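Local coordinates for protein KLLA0E08119p (Kluyveromyces lactis, PDB 3VA7) that probably catalyses the biotin- and ATP-dependent carboxylation of urea to urea-1-carboxylate, as the carboxylase portion of a longer enzyme that probably also hydrolyses this product, at residues E32-A37 and K48-M53; S62-Y67 and A407-T412; T553-C556 and A561-A564. One frame throughout, in Å; residues are numbered along the deposited sequence.

Contact 1: E32-A37 and K48-M53; sequences ETVLIA and KTLKRM
V34, I36 and L50 meet without any hydrogen bond between strand and helix; the shortest sound polar bond lies within the helix, from M53 N to T49 O at 2.8 Å. M53 N also has a weak bond to L50 O. Strand 33-36 and helix 40-53 open the beta-alpha-beta unit that continues into strand 56-61, within the N-terminal part of the biotin carboxylase region. Their backbones stand well apart, V34 CA and L50 CA being 8.1 Å from each other, and L50 spans the interval. Its CG lies beside the backbone N and anti to the carbonyl carbon (chi1 -77°), which turns the side chain to the strand, where CD1 and CD2 both touch. L50 CD2 meets V34 CB at 4.0 Å, the two side chains crossing obliquely, while V34 CG1 turns to the other branch, 4.1 Å from L50 CD1. I36 comes tip to tip with the same leucine, its CD1 being 3.8 Å from L50 CD1. L342 of helix 337-345, I55 and S57 also touch L50, and I108 of the neighbouring strand lies against V34 and I36. An alanine here in place of L50 is likely to open a gap between helix and sheet, with V34 and the I36 tip losing their partner. R52, further along the helix, makes salt bridges with D336 and with E339 of helix 337-345. Segments 32-37 and 48-53 therefore meet through hydrocarbon alone, while the charged links of R52 go to D336 and E339.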
loop_
_atom_site.group_PDB
_atom_site.type_symbol
_atom_site.label_atom_id
_atom_site.label_comp_id
_atom_site.label_asym_id
_atom_site.label_seq_id
_atom_site.Cartn_x
_atom_site.Cartn_y
_atom_site.Cartn_z
ATOM N N GLU A 32 11.532 -18.156 -37.959
ATOM C CA GLU A 32 11.467 -16.736 -38.155
ATOM C C GLU A 32 10.628 -16.149 -37.011
ATOM O O GLU A 32 11.053 -15.232 -36.315
ATOM C CB GLU A 32 10.858 -16.465 -39.540
ATOM C CG GLU A 32 11.529 -15.370 -40.384
ATOM C CD GLU A 32 13.060 -15.501 -40.447
ATOM O OE1 GLU A 32 13.533 -16.609 -40.810
ATOM O OE2 GLU A 32 13.785 -14.495 -40.143
ATOM N N THR A 33 9.441 -16.708 -36.805
ATOM C CA THR A 33 8.629 -16.342 -35.672
ATOM C C THR A 33 8.256 -17.655 -34.937
ATOM O O THR A 33 8.011 -18.669 -35.591
ATOM C CB THR A 33 7.391 -15.454 -36.096
ATOM O OG1 THR A 33 6.483 -16.220 -36.861
ATOM C CG2 THR A 33 7.787 -14.334 -37.007
ATOM N N VAL A 34 8.257 -17.639 -33.600
ATOM C CA VAL A 34 7.994 -18.813 -32.753
ATOM C C VAL A 34 6.962 -18.431 -31.675
ATOM O O VAL A 34 7.126 -17.430 -31.027
ATOM C CB VAL A 34 9.314 -19.322 -32.029
ATOM C CG1 VAL A 34 8.989 -20.279 -30.901
ATOM C CG2 VAL A 34 10.281 -19.995 -32.964
ATOM N N LEU A 35 5.905 -19.215 -31.471
ATOM C CA LEU A 35 4.927 -18.930 -30.387
ATOM C C LEU A 35 5.228 -19.729 -29.112
ATOM O O LEU A 35 5.647 -20.889 -29.217
ATOM C CB LEU A 35 3.528 -19.273 -30.850
ATOM C CG LEU A 35 2.347 -19.117 -29.881
ATOM C CD1 LEU A 35 1.190 -18.569 -30.723
ATOM C CD2 LEU A 35 1.963 -20.438 -29.073
ATOM N N ILE A 36 5.025 -19.129 -27.932
ATOM C CA ILE A 36 5.262 -19.840 -26.671
ATOM C C ILE A 36 3.945 -20.220 -26.079
ATOM O O ILE A 36 3.188 -19.350 -25.616
ATOM C CB ILE A 36 5.879 -18.969 -25.542
ATOM C CG1 ILE A 36 6.911 -17.929 -26.026
ATOM C CG2 ILE A 36 6.325 -19.824 -24.359
ATOM C CD1 ILE A 36 7.870 -18.356 -26.934
ATOM N N ALA A 37 3.674 -21.524 -26.052
ATOM C CA ALA A 37 2.450 -22.047 -25.448
ATOM C C ALA A 37 2.588 -22.096 -23.926
ATOM O O ALA A 37 2.376 -23.137 -23.274
ATOM C CB ALA A 37 2.079 -23.389 -26.016
ATOM N N LYS A 48 14.098 -14.745 -23.937
ATOM C CA LYS A 48 15.427 -14.122 -23.952
ATOM C C LYS A 48 16.249 -14.782 -25.034
ATOM O O LYS A 48 16.989 -14.100 -25.758
ATOM C CB LYS A 48 16.198 -14.299 -22.647
ATOM C CG LYS A 48 15.672 -13.549 -21.484
ATOM C CD LYS A 48 16.804 -13.235 -20.482
ATOM C CE LYS A 48 18.102 -14.109 -20.644
ATOM N NZ LYS A 48 19.355 -13.436 -20.062
ATOM N N THR A 49 16.106 -16.102 -25.149
ATOM C CA THR A 49 16.903 -16.815 -26.083
ATOM C C THR A 49 16.405 -16.393 -27.448
ATOM O O THR A 49 17.208 -16.064 -28.351
ATOM C CB THR A 49 16.776 -18.309 -25.861
ATOM O OG1 THR A 49 17.415 -18.686 -24.626
ATOM C CG2 THR A 49 17.368 -19.066 -27.013
ATOM N N LEU A 50 15.085 -16.372 -27.607
ATOM C CA LEU A 50 14.547 -16.059 -28.912
ATOM C C LEU A 50 15.085 -14.716 -29.339
ATOM O O LEU A 50 15.724 -14.610 -30.390
ATOM C CB LEU A 50 13.024 -16.058 -28.924
ATOM C CG LEU A 50 12.331 -17.436 -28.934
ATOM C CD1 LEU A 50 10.857 -17.186 -28.905
ATOM C CD2 LEU A 50 12.702 -18.367 -30.105
ATOM N N LYS A 51 14.890 -13.701 -28.490
ATOM C CA LYS A 51 15.468 -12.395 -28.747
ATOM C C LYS A 51 16.927 -12.500 -29.186
ATOM O O LYS A 51 17.256 -12.003 -30.255
ATOM C CB LYS A 51 15.326 -11.439 -27.560
ATOM C CG LYS A 51 15.879 -9.999 -27.825
ATOM C CD LYS A 51 15.056 -8.956 -27.004
ATOM C CE LYS A 51 15.784 -7.611 -26.680
ATOM N NZ LYS A 51 16.437 -7.582 -25.278
ATOM N N ARG A 52 17.783 -13.126 -28.374
ATOM C CA ARG A 52 19.210 -13.167 -28.698
ATOM C C ARG A 52 19.421 -13.793 -30.067
ATOM O O ARG A 52 20.337 -13.412 -30.774
ATOM C CB ARG A 52 20.020 -13.897 -27.626
ATOM C CG ARG A 52 21.472 -14.190 -28.003
ATOM C CD ARG A 52 22.293 -14.819 -26.818
ATOM N NE ARG A 52 21.837 -16.185 -26.475
ATOM C CZ ARG A 52 22.038 -17.269 -27.236
ATOM N NH1 ARG A 52 22.727 -17.200 -28.391
ATOM N NH2 ARG A 52 21.541 -18.434 -26.843
ATOM N N MET A 53 18.528 -14.715 -30.466
ATOM C CA MET A 53 18.663 -15.381 -31.743
ATOM C C MET A 53 18.030 -14.597 -32.905
ATOM O O MET A 53 18.154 -15.015 -34.068
ATOM C CB MET A 53 18.060 -16.777 -31.654
ATOM C CG MET A 53 18.828 -17.755 -30.729
ATOM S SD MET A 53 18.022 -19.384 -30.628
ATOM C CE MET A 53 18.595 -20.146 -32.138
#

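Contact 2: S62-Y67 and A407-T412; sequences SDPDKY and AEYDPT
Within the biotin carboxylase region, the loop after strand 56-61 meets the loop entering strand 412-420 where S62, P64 and D65 gather round the Y409 phenol. S62 OG and Y409 OH are hydrogen-bonded at 2.7 Å. The serine hydroxyl stands between its own backbone N and carbonyl carbon (chi1 63°), which turns it to the phenol. Y409 OH has a second hydrogen-bond partner in R83 O. P64 crosses the tyrosine at about a right angle, its CG lying 3.4 Å from Y409 OH. D65 slides past the ring in the opposite direction, with OD2 3.8 Å from Y409 CE2 and the carboxylate plane 36° from the ring plane. That oxygen forms a salt bridge with R39 NE and a hydrogen bond with Y89 OH, while the bond from D65 N to S62 OG is weak. Beyond the tyrosine, an Asx turn at D410, closed by T412 N, shapes the loop. The chemistry implies a polar junction between loops distant in sequence: Y409 OH is held by S62 OG and R83 O, which is likely to fix the phenol end, and R39 probably balances the buried aspartate charge.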
loop_
_atom_site.group_PDB
_atom_site.type_symbol
_atom_site.label_atom_id
_atom_site.label_comp_id
_atom_site.label_asym_id
_atom_site.label_seq_id
_atom_site.Cartn_x
_atom_site.Cartn_y
_atom_site.Cartn_z
ATOM N N SER A 62 -3.878 -15.601 -20.698
ATOM C CA SER A 62 -5.199 -15.551 -20.105
ATOM C C SER A 62 -5.534 -14.122 -19.715
ATOM O O SER A 62 -4.723 -13.202 -19.924
ATOM C CB SER A 62 -5.163 -16.353 -18.837
ATOM O OG SER A 62 -4.257 -15.764 -17.948
ATOM N N ASP A 63 -6.682 -13.932 -19.068
ATOM C CA ASP A 63 -7.024 -12.592 -18.630
ATOM C C ASP A 63 -6.273 -12.087 -17.397
ATOM O O ASP A 63 -5.803 -10.937 -17.407
ATOM C CB ASP A 63 -8.539 -12.366 -18.576
ATOM C CG ASP A 63 -9.172 -12.320 -19.990
ATOM O OD1 ASP A 63 -8.444 -12.409 -21.020
ATOM O OD2 ASP A 63 -10.415 -12.229 -20.073
ATOM N N PRO A 64 -6.104 -12.924 -16.359
ATOM C CA PRO A 64 -5.241 -12.419 -15.272
ATOM C C PRO A 64 -3.776 -12.132 -15.716
ATOM O O PRO A 64 -3.077 -11.297 -15.081
ATOM C CB PRO A 64 -5.277 -13.533 -14.211
ATOM C CG PRO A 64 -6.379 -14.512 -14.671
ATOM C CD PRO A 64 -6.659 -14.269 -16.106
ATOM N N ASP A 65 -3.312 -12.783 -16.797
ATOM C CA ASP A 65 -1.932 -12.546 -17.267
ATOM C C ASP A 65 -1.765 -11.408 -18.239
ATOM O O ASP A 65 -0.655 -11.176 -18.711
ATOM C CB ASP A 65 -1.305 -13.808 -17.867
ATOM C CG ASP A 65 -1.012 -14.848 -16.821
ATOM O OD1 ASP A 65 -0.700 -14.457 -15.672
ATOM O OD2 ASP A 65 -1.095 -16.044 -17.133
ATOM N N LYS A 66 -2.827 -10.677 -18.541
ATOM C CA LYS A 66 -2.689 -9.681 -19.579
ATOM C C LYS A 66 -1.595 -8.643 -19.281
ATOM O O LYS A 66 -1.085 -7.979 -20.186
ATOM C CB LYS A 66 -4.044 -9.071 -19.986
ATOM C CG LYS A 66 -4.748 -8.136 -19.010
ATOM C CD LYS A 66 -5.719 -7.198 -19.815
ATOM C CE LYS A 66 -7.136 -6.941 -19.155
ATOM N NZ LYS A 66 -7.179 -6.937 -17.628
ATOM N N TYR A 67 -1.200 -8.553 -18.016
ATOM C CA TYR A 67 -0.163 -7.607 -17.630
ATOM C C TYR A 67 1.203 -8.267 -17.320
ATOM O O TYR A 67 2.098 -7.634 -16.746
ATOM C CB TYR A 67 -0.625 -6.732 -16.457
ATOM C CG TYR A 67 -1.913 -5.917 -16.695
ATOM C CD1 TYR A 67 -2.006 -5.026 -17.785
ATOM C CD2 TYR A 67 -3.030 -6.019 -15.806
ATOM C CE1 TYR A 67 -3.140 -4.270 -17.996
ATOM C CE2 TYR A 67 -4.177 -5.271 -16.022
ATOM C CZ TYR A 67 -4.210 -4.395 -17.121
ATOM O OH TYR A 67 -5.288 -3.632 -17.374
ATOM N N ALA A 407 -3.560 -16.604 -7.475
ATOM C CA ALA A 407 -3.571 -17.967 -6.900
ATOM C C ALA A 407 -3.958 -18.996 -7.976
ATOM O O ALA A 407 -3.917 -20.220 -7.748
ATOM C CB ALA A 407 -4.532 -18.034 -5.685
ATOM N N GLU A 408 -4.301 -18.473 -9.154
ATOM C CA GLU A 408 -4.805 -19.277 -10.249
ATOM C C GLU A 408 -3.869 -20.428 -10.680
ATOM O O GLU A 408 -4.219 -21.612 -10.589
ATOM C CB GLU A 408 -5.193 -18.377 -11.434
ATOM C CG GLU A 408 -6.339 -18.944 -12.308
ATOM C CD GLU A 408 -7.661 -19.253 -11.533
ATOM O OE1 GLU A 408 -7.948 -18.584 -10.492
ATOM O OE2 GLU A 408 -8.411 -20.166 -11.990
ATOM N N TYR A 409 -2.663 -20.104 -11.111
ATOM C CA TYR A 409 -1.948 -21.093 -11.905
ATOM C C TYR A 409 -0.971 -21.976 -11.159
ATOM O O TYR A 409 -0.976 -23.207 -11.333
ATOM C CB TYR A 409 -1.316 -20.427 -13.137
ATOM C CG TYR A 409 -2.354 -19.652 -13.932
ATOM C CD1 TYR A 409 -3.269 -20.316 -14.765
ATOM C CD2 TYR A 409 -2.454 -18.248 -13.798
ATOM C CE1 TYR A 409 -4.250 -19.593 -15.473
ATOM C CE2 TYR A 409 -3.416 -17.509 -14.491
ATOM C CZ TYR A 409 -4.308 -18.179 -15.327
ATOM O OH TYR A 409 -5.244 -17.440 -16.007
ATOM N N ASP A 410 -0.156 -21.357 -10.323
ATOM C CA ASP A 410 1.078 -21.969 -9.843
ATOM C C ASP A 410 1.803 -20.816 -9.236
ATOM O O ASP A 410 1.961 -19.794 -9.871
ATOM C CB ASP A 410 1.926 -22.520 -10.996
ATOM C CG ASP A 410 3.369 -22.800 -10.586
ATOM O OD1 ASP A 410 3.670 -23.885 -10.016
ATOM O OD2 ASP A 410 4.218 -21.922 -10.846
ATOM N N PRO A 411 2.274 -20.980 -8.003
ATOM C CA PRO A 411 2.769 -19.800 -7.308
ATOM C C PRO A 411 4.298 -19.507 -7.504
ATOM O O PRO A 411 4.905 -18.810 -6.696
ATOM C CB PRO A 411 2.394 -20.105 -5.842
ATOM C CG PRO A 411 2.297 -21.641 -5.764
ATOM C CD PRO A 411 2.356 -22.200 -7.174
ATOM N N THR A 412 4.907 -19.998 -8.574
ATOM C CA THR A 412 6.302 -19.662 -8.806
ATOM C C THR A 412 6.578 -18.150 -8.993
ATOM O O THR A 412 5.930 -17.457 -9.790
ATOM C CB THR A 412 6.855 -20.451 -9.999
ATOM O OG1 THR A 412 6.855 -21.852 -9.672
ATOM C CG2 THR A 412 8.269 -19.975 -10.332
#

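Contact 3: T553-C556 and A561-A564; sequences TVSC and AQIA
C556 and I563 face each other across an antiparallel beta hairpin, their CA atoms 5.5 Å apart, and a single weak backbone bond, I563 N to C556 O at 2.8 Å, joins the segments. Its N-H...O angle of 128° is far from straight. The same carbonyl oxygen also receives a CA-H...O contact from Q562 CA, 3.3 Å away, so C556 O is approached by two neighbouring groups of the returning segment. Strand 561-562 is an edge strand, within this chain, of a six-stranded antiparallel sheet in the region of carboxyltransferase subdomains A and B. Strand 553-558 lies next to it and is bound on its far flank to strand 576-582, where the S555 backbone pairs with G580.

The side chains divide between two surroundings. C556, which is buried, also packs on V579 of that next strand; its CB meets the I563 CG2 branch at 3.6 Å, an apolar touch beside the backbone bond. S555 and Q562 are exposed. The glutamine chain bends at its second torsion (chi2 -93°), which folds its amide back along the hairpin to S555. The approach is not a hydrogen bond: the S555 hydroxyl stands at a poor angle to the amide oxygen, and it is the serine methylene carbon CB that comes closest, 3.1 Å from Q562 OE1.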
loop_
_atom_site.group_PDB
_atom_site.type_symbol
_atom_site.label_atom_id
_atom_site.label_comp_id
_atom_site.label_asym_id
_atom_site.label_seq_id
_atom_site.Cartn_x
_atom_site.Cartn_y
_atom_site.Cartn_z
ATOM N N THR A 553 -5.589 0.753 29.796
ATOM C CA THR A 553 -5.765 -0.454 30.615
ATOM C C THR A 553 -6.393 -1.564 29.767
ATOM O O THR A 553 -7.486 -1.413 29.190
ATOM C CB THR A 553 -6.590 -0.176 31.907
ATOM O OG1 THR A 553 -6.199 1.093 32.444
ATOM C CG2 THR A 553 -6.318 -1.245 32.982
ATOM N N VAL A 554 -5.653 -2.657 29.663
ATOM C CA VAL A 554 -6.102 -3.816 28.933
ATOM C C VAL A 554 -5.629 -5.012 29.715
ATOM O O VAL A 554 -4.443 -5.088 30.093
ATOM C CB VAL A 554 -5.352 -4.017 27.618
ATOM C CG1 VAL A 554 -6.304 -4.285 26.501
ATOM C CG2 VAL A 554 -4.443 -2.905 27.350
ATOM N N SER A 555 -6.505 -5.992 29.885
ATOM C CA SER A 555 -6.022 -7.240 30.464
ATOM C C SER A 555 -5.136 -7.995 29.459
ATOM O O SER A 555 -5.473 -8.101 28.278
ATOM C CB SER A 555 -7.191 -8.074 30.990
ATOM O OG SER A 555 -7.609 -9.056 30.075
ATOM N N CYS A 556 -3.995 -8.477 29.925
ATOM C CA CYS A 556 -3.058 -9.162 29.073
ATOM C C CYS A 556 -2.620 -10.495 29.654
ATOM O O CYS A 556 -2.187 -10.609 30.793
ATOM C CB CYS A 556 -1.805 -8.305 28.752
ATOM S SG CYS A 556 -2.037 -6.531 28.323
ATOM N N ALA A 561 -2.071 -16.772 32.193
ATOM C CA ALA A 561 -1.760 -16.027 33.406
ATOM C C ALA A 561 -1.666 -14.529 33.090
ATOM O O ALA A 561 -0.864 -14.158 32.240
ATOM C CB ALA A 561 -0.438 -16.539 34.042
ATOM N N GLN A 562 -2.476 -13.692 33.770
ATOM C CA GLN A 562 -2.316 -12.220 33.723
ATOM C C GLN A 562 -0.842 -11.784 33.790
ATOM O O GLN A 562 0.018 -12.394 34.453
ATOM C CB GLN A 562 -3.124 -11.493 34.809
ATOM C CG GLN A 562 -4.618 -11.382 34.526
ATOM C CD GLN A 562 -5.040 -10.078 33.801
ATOM O OE1 GLN A 562 -5.645 -10.125 32.716
ATOM N NE2 GLN A 562 -4.747 -8.917 34.414
ATOM N N ILE A 563 -0.550 -10.734 33.041
ATOM C CA ILE A 563 0.818 -10.284 32.842
ATOM C C ILE A 563 0.699 -8.786 33.110
ATOM O O ILE A 563 -0.412 -8.220 32.967
ATOM C CB ILE A 563 1.298 -10.735 31.423
ATOM C CG1 ILE A 563 2.698 -11.344 31.473
ATOM C CG2 ILE A 563 1.135 -9.665 30.326
ATOM C CD1 ILE A 563 2.763 -12.791 32.012
ATOM N N ALA A 564 1.784 -8.168 33.582
ATOM C CA ALA A 564 1.770 -6.728 33.951
ATOM C C ALA A 564 2.083 -5.814 32.752
ATOM O O ALA A 564 2.864 -6.171 31.864
ATOM C CB ALA A 564 2.745 -6.443 35.091
#

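Overall arrangement
Contacts 1 and 2 both belong to the biotin carboxylation region, their centres about 21 Å apart and linked through strand 56-61, which follows the helix of contact 1 and precedes the loop 62-67 of contact 2. Contact 3 lies in the carboxyltransferase region, its centre about 64 Å from that of contact 1 and on the opposite side of the chain's centre. Chemistry follows place. Contact 1 is buried and purely apolar, helix against strand; contact 2 is partly buried and polar, joining loops 340 residues apart; contact 3, at the surface, relies on a weak backbone bond in a local hairpin, with C556 its one buried touching residue.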